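Local coordinates for DUF1214 domain-containing protein (Burkholderia cenocepacia, PDB 6ANS) that is of unknown function but carries DUF1214 sequence regions and holds a sodium ion in the crystal, at residues 281-286 against 306-311; 314-317 against 322-325. One frame throughout, in Å; residues are numbered along the deposited sequence.

Contact 1: residues 281-286 against 306-311; sequences SCWSLA and VQLNNY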
loop_
_atom_site.group_PDB
_atom_site.type_symbol
_atom_site.label_atom_id
_atom_site.label_comp_id
_atom_site.label_asym_id
_atom_site.label_seq_id
_atom_site.Cartn_x
_atom_site.Cartn_y
_atom_site.Cartn_z
ATOM N N SER A 281 2.221 -27.498 -6.775
ATOM C CA SER A 281 3.395 -28.338 -6.597
ATOM C C SER A 281 4.623 -27.460 -6.412
ATOM O O SER A 281 4.556 -26.229 -6.491
ATOM C CB SER A 281 3.587 -29.281 -7.781
ATOM O OG SER A 281 4.396 -30.396 -7.410
ATOM N N CYS A 282 5.758 -28.115 -6.175
ATOM C CA CYS A 282 7.052 -27.458 -6.198
ATOM C C CYS A 282 7.831 -27.954 -7.408
ATOM O O CYS A 282 7.545 -29.020 -7.964
ATOM C CB CYS A 282 7.838 -27.703 -4.900
ATOM S SG CYS A 282 8.406 -29.396 -4.647
ATOM N N TRP A 283 8.806 -27.154 -7.829
ATOM C CA TRP A 283 9.615 -27.475 -8.993
ATOM C C TRP A 283 11.074 -27.165 -8.684
ATOM O O TRP A 283 11.387 -26.335 -7.827
ATOM C CB TRP A 283 9.160 -26.700 -10.242
ATOM C CG TRP A 283 9.215 -25.214 -10.068
ATOM C CD1 TRP A 283 8.228 -24.407 -9.598
ATOM C CD2 TRP A 283 10.341 -24.365 -10.323
ATOM N NE1 TRP A 283 8.659 -23.100 -9.564
ATOM C CE2 TRP A 283 9.949 -23.048 -10.017
ATOM C CE3 TRP A 283 11.629 -24.587 -10.810
ATOM C CZ2 TRP A 283 10.805 -21.955 -10.175
ATOM C CZ3 TRP A 283 12.481 -23.500 -10.960
ATOM C CH2 TRP A 283 12.066 -22.201 -10.633
ATOM N N SER A 284 11.964 -27.843 -9.402
ATOM C CA SER A 284 13.402 -27.709 -9.212
ATOM C C SER A 284 14.089 -27.984 -10.539
ATOM O O SER A 284 13.992 -29.100 -11.058
ATOM C CB SER A 284 13.894 -28.684 -8.134
ATOM O OG SER A 284 15.298 -28.617 -7.989
ATOM N N LEU A 285 14.787 -26.984 -11.082
ATOM C CA LEU A 285 15.380 -27.103 -12.408
ATOM C C LEU A 285 16.772 -26.498 -12.436
ATOM O O LEU A 285 16.963 -25.355 -12.014
ATOM C CB LEU A 285 14.518 -26.414 -13.473
ATOM C CG LEU A 285 13.152 -27.009 -13.804
ATOM C CD1 LEU A 285 12.363 -26.033 -14.694
ATOM C CD2 LEU A 285 13.322 -28.362 -14.485
ATOM N N ALA A 286 17.729 -27.253 -12.967
ATOM C CA ALA A 286 19.019 -26.682 -13.308
ATOM C C ALA A 286 18.869 -25.734 -14.495
ATOM O O ALA A 286 17.848 -25.714 -15.189
ATOM C CB ALA A 286 20.032 -27.782 -13.630
ATOM N N VAL A 306 -1.823 -20.916 -15.456
ATOM C CA VAL A 306 -0.761 -21.566 -14.706
ATOM C C VAL A 306 0.296 -20.507 -14.415
ATOM O O VAL A 306 0.603 -19.670 -15.270
ATOM C CB VAL A 306 -0.179 -22.772 -15.470
ATOM C CG1 VAL A 306 0.342 -22.346 -16.845
ATOM C CG2 VAL A 306 0.907 -23.458 -14.639
ATOM N N GLN A 307 0.826 -20.514 -13.194
ATOM C CA GLN A 307 1.751 -19.478 -12.774
ATOM C C GLN A 307 2.966 -20.099 -12.107
ATOM O O GLN A 307 2.872 -21.153 -11.472
ATOM C CB GLN A 307 1.088 -18.508 -11.797
ATOM C CG GLN A 307 0.671 -19.173 -10.473
ATOM C CD GLN A 307 -0.030 -18.206 -9.540
ATOM O OE1 GLN A 307 -1.215 -17.932 -9.707
ATOM N NE2 GLN A 307 0.701 -17.683 -8.548
ATOM N N LEU A 308 4.099 -19.413 -12.224
ATOM C CA LEU A 308 5.336 -19.845 -11.595
ATOM C C LEU A 308 5.589 -18.968 -10.370
ATOM O O LEU A 308 5.425 -17.748 -10.438
ATOM C CB LEU A 308 6.497 -19.771 -12.586
ATOM C CG LEU A 308 7.660 -20.726 -12.267
ATOM C CD1 LEU A 308 7.187 -22.180 -12.410
ATOM C CD2 LEU A 308 8.875 -20.453 -13.155
ATOM N N ASN A 309 5.943 -19.602 -9.246
ATOM C CA ASN A 309 6.133 -18.939 -7.957
ATOM C C ASN A 309 7.510 -19.245 -7.390
ATOM O O ASN A 309 8.160 -20.213 -7.786
ATOM C CB ASN A 309 5.108 -19.385 -6.890
ATOM C CG ASN A 309 3.673 -19.401 -7.407
ATOM O OD1 ASN A 309 3.279 -18.555 -8.213
ATOM N ND2 ASN A 309 2.870 -20.337 -6.893
ATOM N N ASN A 310 7.924 -18.453 -6.393
ATOM C CA ASN A 310 9.078 -18.855 -5.599
ATOM C C ASN A 310 8.644 -19.852 -4.523
ATOM O O ASN A 310 7.483 -20.269 -4.457
ATOM C CB ASN A 310 9.794 -17.639 -5.007
ATOM C CG ASN A 310 8.960 -16.872 -3.994
ATOM O OD1 ASN A 310 7.892 -17.312 -3.537
ATOM N ND2 ASN A 310 9.455 -15.700 -3.636
ATOM N N TYR A 311 9.592 -20.252 -3.666
ATOM C CA TYR A 311 9.274 -21.260 -2.659
ATOM C C TYR A 311 8.218 -20.773 -1.678
ATOM O O TYR A 311 7.463 -21.586 -1.132
ATOM C CB TYR A 311 10.525 -21.685 -1.892
ATOM C CG TYR A 311 10.231 -22.825 -0.938
ATOM C CD1 TYR A 311 10.193 -24.138 -1.393
ATOM C CD2 TYR A 311 9.972 -22.587 0.409
ATOM C CE1 TYR A 311 9.925 -25.187 -0.546
ATOM C CE2 TYR A 311 9.721 -23.635 1.282
ATOM C CZ TYR A 311 9.691 -24.932 0.795
ATOM O OH TYR A 311 9.422 -25.981 1.637
#
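Strands 276-284 and 303-309, which bring Trp283 and Leu308 together, are not neighbours in their antiparallel sheet: strand 360-368 runs between them. No backbone pairing joins the two segments; the side chains of Trp283 and Leu308 bridge the middle strand, and the indole N-H also reaches a backbone carbonyl. Trp283 has chi1 at 59°, which sets CG over its own main chain, and the indole extends toward 306-311. Leu308 meets it at about a right angle. The CD1 methyl of Leu308 lies over one face of the indole, 3.7 Å from the centroid of the five-membered ring, in a CH-pi contact. The methyl is offset toward the rim, and its shortest approach is 3.3 Å, from Leu308 CD1 to Trp283 NE1. The other methyl, Leu308 CD2, comes within 3.9 Å of Trp283 CZ2 on the six-membered ring. At the edge of the indole, Trp283 NE1 gives a weak hydrogen bond to the backbone Asn309 O, 3.4 Å away, with an N-H...O angle of 144°. The same N-H has a second weak acceptor in Thr362 O of the middle strand, so one N-H is shared between two weak bonds. Within 306-311, Gln307 NE2 donates to Asn309 OD1 at 2.7 Å. This bond is nearly straight, at 173°, and OD1 lies in the amide plane of Gln307. Gln307 NE2 also bonds Asp105 O, and Gln307 OE1 accepts from Arg366, so both ends of the amide are held. The whole is buried side-chain packing across an intervening strand, at one end of the four-stranded antiparallel sheet in the C-terminal DUF1214 region.

Contact 2: residues 314-317 against 322-325; sequences ESLD and DICV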
loop_
_atom_site.group_PDB
_atom_site.type_symbol
_atom_site.label_atom_id
_atom_site.label_comp_id
_atom_site.label_asym_id
_atom_site.label_seq_id
_atom_site.Cartn_x
_atom_site.Cartn_y
_atom_site.Cartn_z
ATOM N N GLU A 314 4.837 -16.922 -3.515
ATOM C CA GLU A 314 4.600 -15.665 -4.200
ATOM C C GLU A 314 4.804 -15.915 -5.680
ATOM O O GLU A 314 5.823 -16.497 -6.065
ATOM C CB GLU A 314 5.579 -14.584 -3.766
ATOM C CG GLU A 314 5.660 -14.256 -2.302
ATOM C CD GLU A 314 6.741 -13.205 -2.093
ATOM O OE1 GLU A 314 7.922 -13.532 -2.307
ATOM O OE2 GLU A 314 6.402 -12.048 -1.789
ATOM N N SER A 315 3.870 -15.451 -6.507
ATOM C CA SER A 315 4.150 -15.431 -7.937
ATOM C C SER A 315 5.460 -14.694 -8.183
ATOM O O SER A 315 5.823 -13.769 -7.449
ATOM C CB SER A 315 3.014 -14.758 -8.717
ATOM O OG SER A 315 2.811 -13.421 -8.293
ATOM N N LEU A 316 6.183 -15.122 -9.215
ATOM C CA LEU A 316 7.358 -14.378 -9.652
ATOM C C LEU A 316 6.927 -13.010 -10.180
ATOM O O LEU A 316 5.729 -12.715 -10.229
ATOM C CB LEU A 316 8.146 -15.184 -10.685
ATOM C CG LEU A 316 8.699 -16.523 -10.152
ATOM C CD1 LEU A 316 9.548 -17.221 -11.217
ATOM C CD2 LEU A 316 9.491 -16.333 -8.862
ATOM N N ASP A 317 7.873 -12.143 -10.546
ATOM C CA ASP A 317 7.506 -10.741 -10.747
ATOM C C ASP A 317 6.961 -10.546 -12.156
ATOM O O ASP A 317 7.695 -10.221 -13.095
ATOM C CB ASP A 317 8.686 -9.821 -10.466
ATOM C CG ASP A 317 8.301 -8.334 -10.558
ATOM O OD1 ASP A 317 7.117 -8.034 -10.838
ATOM O OD2 ASP A 317 9.176 -7.473 -10.339
ATOM N N ASP A 322 7.760 -13.157 -17.828
ATOM C CA ASP A 322 6.602 -13.917 -18.300
ATOM C C ASP A 322 6.487 -15.170 -17.437
ATOM O O ASP A 322 7.103 -16.199 -17.718
ATOM C CB ASP A 322 6.756 -14.272 -19.777
ATOM C CG ASP A 322 6.925 -13.045 -20.655
ATOM O OD1 ASP A 322 6.219 -12.045 -20.416
ATOM O OD2 ASP A 322 7.779 -13.067 -21.567
ATOM N N ILE A 323 5.685 -15.093 -16.370
ATOM C CA ILE A 323 5.667 -16.166 -15.383
ATOM C C ILE A 323 4.243 -16.664 -15.165
ATOM O O ILE A 323 3.972 -17.436 -14.234
ATOM C CB ILE A 323 6.335 -15.713 -14.067
ATOM C CG1 ILE A 323 5.675 -14.448 -13.499
ATOM C CG2 ILE A 323 7.845 -15.458 -14.315
ATOM C CD1 ILE A 323 4.531 -14.713 -12.524
ATOM N N CYS A 324 3.332 -16.241 -16.034
ATOM C CA CYS A 324 1.944 -16.685 -16.009
ATOM C C CYS A 324 1.438 -16.790 -17.443
ATOM O O CYS A 324 1.643 -15.881 -18.250
ATOM C CB CYS A 324 1.045 -15.728 -15.220
ATOM S SG CYS A 324 -0.627 -16.387 -14.958
ATOM N N VAL A 325 0.758 -17.888 -17.737
ATOM C CA VAL A 325 0.145 -18.153 -19.033
ATOM C C VAL A 325 -1.307 -18.538 -18.785
ATOM O O VAL A 325 -1.596 -19.303 -17.856
ATOM C CB VAL A 325 0.909 -19.266 -19.776
ATOM C CG1 VAL A 325 0.034 -19.944 -20.756
ATOM C CG2 VAL A 325 2.106 -18.671 -20.497
#
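Leu316 and Ile323 make most of this contact, and their CA atoms are the nearest pair across it, 6.2 Å apart. In the apolar packing both CB atoms point into the contact, and the two side chains cross at a slant. Leu316 CB rests 3.7 Å from Ile323 CG2, and Leu316 CD1 reaches the same methyl at 4.0 Å. A chi1 of 56° in Ile323 turns the CG1 branch so that it carries CD1 to the backbone of the loop, where Ile323 CD1 is 3.3 Å from Leu316 O. The same methyl touches Ser315 CB at 4.1 Å.

The polar groups look to other partners. Ser315 OG is hydrogen-bonded to Asp105 and Lys101. The carboxylate of Asp317 forms a salt bridge with Arg319 and a hydrogen bond with His320, both in the short link between the segments. The backbone of Leu316 bonds to that of Leu308 on strand 303-309. This is the inside of the long loop of a beta-hairpin, strands 303-309 and 324-326, where the isoleucine just before the outermost strand packs on the loop that leads to it.

How the contacts relate
From the N terminus, the chain first runs along strand 276-284, then through strand 289-295 of another sheet, and returns on strand 303-309. Contact 1 closes this excursion of 19 residues. The chain then loops round to strand 324-326. Contact 2 closes the last part of that loop, with four residues between its segments. The contacts follow in series, neither nested nor crossed, with centres about 10 Å apart. Contact 1 links outermost strand 276-284 to strand 303-309, and contact 2 packs the hairpin loop. Two probable backbone hydrogen bonds between the contacts, Leu308 N to Ile323 O (2.8 Å) and Val306 N to Val325 O (2.9 Å), hold outermost strand 324-326 to strand 303-309.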